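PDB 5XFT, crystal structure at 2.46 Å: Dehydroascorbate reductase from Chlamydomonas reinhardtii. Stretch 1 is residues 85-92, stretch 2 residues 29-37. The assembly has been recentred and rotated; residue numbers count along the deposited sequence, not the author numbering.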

# COMPACT_ATOMS: atom_id res chain seq x y z
N GLN A 85 14.11 -4.01 -14.22
CA GLN A 85 14.62 -5.37 -14.41
C GLN A 85 13.59 -6.30 -15.05
O GLN A 85 13.98 -7.25 -15.74
CB GLN A 85 15.10 -5.95 -13.08
CG GLN A 85 16.21 -5.15 -12.43
CD GLN A 85 17.39 -4.90 -13.36
OE1 GLN A 85 17.77 -3.75 -13.61
NE2 GLN A 85 17.96 -5.97 -13.89
N HIS A 86 12.30 -6.05 -14.84
CA HIS A 86 11.23 -6.91 -15.37
C HIS A 86 10.18 -6.06 -16.06
O HIS A 86 9.12 -5.77 -15.48
CB HIS A 86 10.61 -7.76 -14.26
CG HIS A 86 11.61 -8.46 -13.40
ND1 HIS A 86 12.05 -9.74 -13.67
CD2 HIS A 86 12.27 -8.06 -12.29
CE1 HIS A 86 12.94 -10.09 -12.76
NE2 HIS A 86 13.09 -9.09 -11.91
N PRO A 87 10.43 -5.64 -17.30
CA PRO A 87 9.46 -4.77 -17.98
C PRO A 87 8.13 -5.44 -18.29
O PRO A 87 7.11 -4.75 -18.41
CB PRO A 87 10.20 -4.36 -19.27
CG PRO A 87 11.66 -4.62 -18.97
CD PRO A 87 11.66 -5.82 -18.08
N GLU A 88 8.11 -6.77 -18.39
CA GLU A 88 6.87 -7.53 -18.51
C GLU A 88 6.61 -8.45 -17.31
O GLU A 88 7.50 -9.20 -16.92
CB GLU A 88 6.89 -8.37 -19.79
CG GLU A 88 5.66 -8.22 -20.67
CD GLU A 88 5.50 -6.81 -21.18
OE1 GLU A 88 4.44 -6.21 -20.98
OE2 GLU A 88 6.50 -6.30 -21.77
N PRO A 89 5.39 -8.44 -16.76
CA PRO A 89 4.22 -7.60 -17.07
C PRO A 89 4.43 -6.17 -16.61
O PRO A 89 5.01 -5.96 -15.55
CB PRO A 89 3.09 -8.27 -16.28
CG PRO A 89 3.55 -9.67 -16.05
CD PRO A 89 5.03 -9.58 -15.89
N SER A 90 3.96 -5.20 -17.39
CA SER A 90 4.25 -3.81 -17.08
C SER A 90 3.31 -3.26 -16.02
O SER A 90 2.15 -3.66 -15.91
CB SER A 90 4.16 -2.95 -18.34
OG SER A 90 4.37 -1.59 -18.01
N LEU A 91 3.84 -2.32 -15.24
CA LEU A 91 3.07 -1.60 -14.22
C LEU A 91 3.18 -0.10 -14.40
O LEU A 91 2.90 0.66 -13.47
CB LEU A 91 3.53 -1.98 -12.81
CG LEU A 91 3.60 -3.45 -12.40
CD1 LEU A 91 3.97 -3.55 -10.92
CD2 LEU A 91 2.29 -4.14 -12.68
N GLN A 92 3.60 0.35 -15.58
CA GLN A 92 3.73 1.78 -15.82
C GLN A 92 2.36 2.42 -15.95
O GLN A 92 1.37 1.77 -16.32
CB GLN A 92 4.58 2.05 -17.06
CG GLN A 92 5.99 1.47 -16.93
CD GLN A 92 6.93 1.97 -18.00
OE1 GLN A 92 6.91 1.50 -19.14
NE2 GLN A 92 7.78 2.93 -17.65
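Stretch 2 29-37: LAYEAKKLP

Stretch 2 meets stretch 1 as the end of a helix laid against an irregular loop. Residues 29-33 are the last part of a helix that begins earlier in the chain; their phi/psi values stay near -65/-40. K34, at -89/8, is the first residue to leave helical values, and K35 follows with positive phi and psi (51/28) before L36 and P37 adopt extended conformations. Stretch 1 has its own helical exit: Q85 is still helical, H86 (-132/81) is not, and the rest forms no regular helix or strand. The peptide bond before P89 is cis. With one partner a loop, a crossing angle would have little meaning, and the register is better fixed by the closest CA pair, P89 and K34, whose CA atoms lie 5.1 Å apart. The order of contacts, H86 with L36, P89 with K34 and L91 with A33 and A30, shows that the two chains run in broadly opposite directions. The contact buries 396 Å², both sides summed, and K34 contributes more of it than any other residue.

The polar part of the contact is carried by K34. Its CA-to-CB bond points sideways, yet the end of the side chain comes nearer to the loop, with chi1 at -61° (m), chi2 at 163° (t), chi3 off the usual wells at 144° and chi4 at -51° (m). The amine so placed donates two hydrogen bonds to backbone carbonyls: K34 NZ to H86 O at 2.3 Å and K34 NZ to P89 O at 2.5 Å. Both are very short for N-to-O separations, and at 2.46 Å resolution the exact values deserve caution, although the pairing itself is clear. Because the two acceptors lie three residues apart, one donor group ties together two points of the loop. The carbonyl carbons of P87 and E88 are each 4.1 Å from K34 NZ, so the chain between the acceptors also passes close to the amine without bonding to it.

Four backbone donors of stretch 2, the N atoms of A33, K34, K35 and L36, are satisfied within the stretch. A33 N donates to L29 O (2.9 Å) and K34 N to A30 O (3.3 Å), continuing the helical i to i-4 pattern. At the turn, K35 N reaches E32 O at 3.0 Å, a three-residue span, while L36 N reaches Y31 O at 3.1 Å, a five-residue span. On the loop side, Q92 N donates to S90 OG at 3.2 Å with a nearly linear N-H...acceptor angle of 176°.

Apolar contacts accompany the lysine. L91, buried and pointing toward stretch 2, sets CD2 3.6 Å from A33 CB and CD1 4.1 Å from A30 CB, while its CG is 3.9 Å from K34 CE, packing against the aliphatic part of that side chain. P89 CD lies 3.9 Å from K34 CB. L36 covers one face of the H86 ring: its CD1 is 4.0 Å from the ring centroid and 17° off the normal, a CH-pi arrangement, and L36 CD2 approaches H86 ND1 to 3.8 Å.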

# COMPACT_ATOMS: atom_id res chain seq x y z
N LEU A 29 2.22 -6.07 -3.54
CA LEU A 29 1.29 -6.00 -4.67
C LEU A 29 2.03 -5.87 -5.99
O LEU A 29 1.61 -6.44 -7.00
CB LEU A 29 0.32 -4.83 -4.49
CG LEU A 29 -0.76 -4.97 -3.41
CD1 LEU A 29 -1.54 -3.71 -3.24
CD2 LEU A 29 -1.69 -6.11 -3.75
N ALA A 30 3.15 -5.14 -6.00
CA ALA A 30 3.95 -5.06 -7.22
C ALA A 30 4.46 -6.43 -7.66
O ALA A 30 4.40 -6.77 -8.84
CB ALA A 30 5.11 -4.08 -7.03
N TYR A 31 4.98 -7.22 -6.71
CA TYR A 31 5.47 -8.55 -7.06
C TYR A 31 4.34 -9.47 -7.52
O TYR A 31 4.51 -10.25 -8.46
CB TYR A 31 6.21 -9.16 -5.87
CG TYR A 31 7.67 -8.81 -5.84
CD1 TYR A 31 8.09 -7.55 -5.43
CD2 TYR A 31 8.63 -9.73 -6.23
CE1 TYR A 31 9.43 -7.22 -5.42
CE2 TYR A 31 9.97 -9.41 -6.22
CZ TYR A 31 10.37 -8.15 -5.81
OH TYR A 31 11.71 -7.84 -5.80
N GLU A 32 3.18 -9.39 -6.86
CA GLU A 32 2.04 -10.21 -7.27
C GLU A 32 1.56 -9.83 -8.67
O GLU A 32 1.18 -10.70 -9.46
CB GLU A 32 0.91 -10.06 -6.26
CG GLU A 32 1.20 -10.70 -4.92
CD GLU A 32 1.04 -12.21 -4.95
OE1 GLU A 32 0.31 -12.70 -5.84
OE2 GLU A 32 1.65 -12.89 -4.10
N ALA A 33 1.57 -8.53 -8.99
CA ALA A 33 1.08 -8.07 -10.28
C ALA A 33 1.94 -8.59 -11.43
O ALA A 33 1.41 -8.90 -12.50
CB ALA A 33 1.02 -6.55 -10.31
N LYS A 34 3.25 -8.68 -11.22
CA LYS A 34 4.16 -9.25 -12.20
C LYS A 34 4.34 -10.75 -12.05
O LYS A 34 5.21 -11.32 -12.72
CB LYS A 34 5.52 -8.55 -12.12
CG LYS A 34 5.45 -7.07 -12.40
CD LYS A 34 6.70 -6.34 -11.92
CE LYS A 34 7.07 -5.21 -12.87
NZ LYS A 34 7.12 -5.70 -14.28
N LYS A 35 3.56 -11.40 -11.18
CA LYS A 35 3.62 -12.85 -10.97
C LYS A 35 5.05 -13.32 -10.69
O LYS A 35 5.41 -14.45 -11.01
CB LYS A 35 3.03 -13.60 -12.16
CG LYS A 35 1.67 -13.08 -12.59
CD LYS A 35 0.82 -14.16 -13.23
CE LYS A 35 -0.32 -13.53 -14.02
NZ LYS A 35 -1.29 -12.84 -13.11
N LEU A 36 5.88 -12.44 -10.10
CA LEU A 36 7.23 -12.81 -9.72
C LEU A 36 7.21 -13.54 -8.38
O LEU A 36 6.49 -13.13 -7.47
CB LEU A 36 8.13 -11.59 -9.63
CG LEU A 36 8.45 -10.92 -10.97
CD1 LEU A 36 8.93 -9.50 -10.74
CD2 LEU A 36 9.49 -11.73 -11.70
N PRO A 37 7.97 -14.62 -8.25
CA PRO A 37 8.01 -15.32 -6.96
C PRO A 37 8.84 -14.56 -5.95
O PRO A 37 9.79 -13.85 -6.28
CB PRO A 37 8.65 -16.67 -7.32
CG PRO A 37 9.52 -16.36 -8.50
CD PRO A 37 8.82 -15.26 -9.27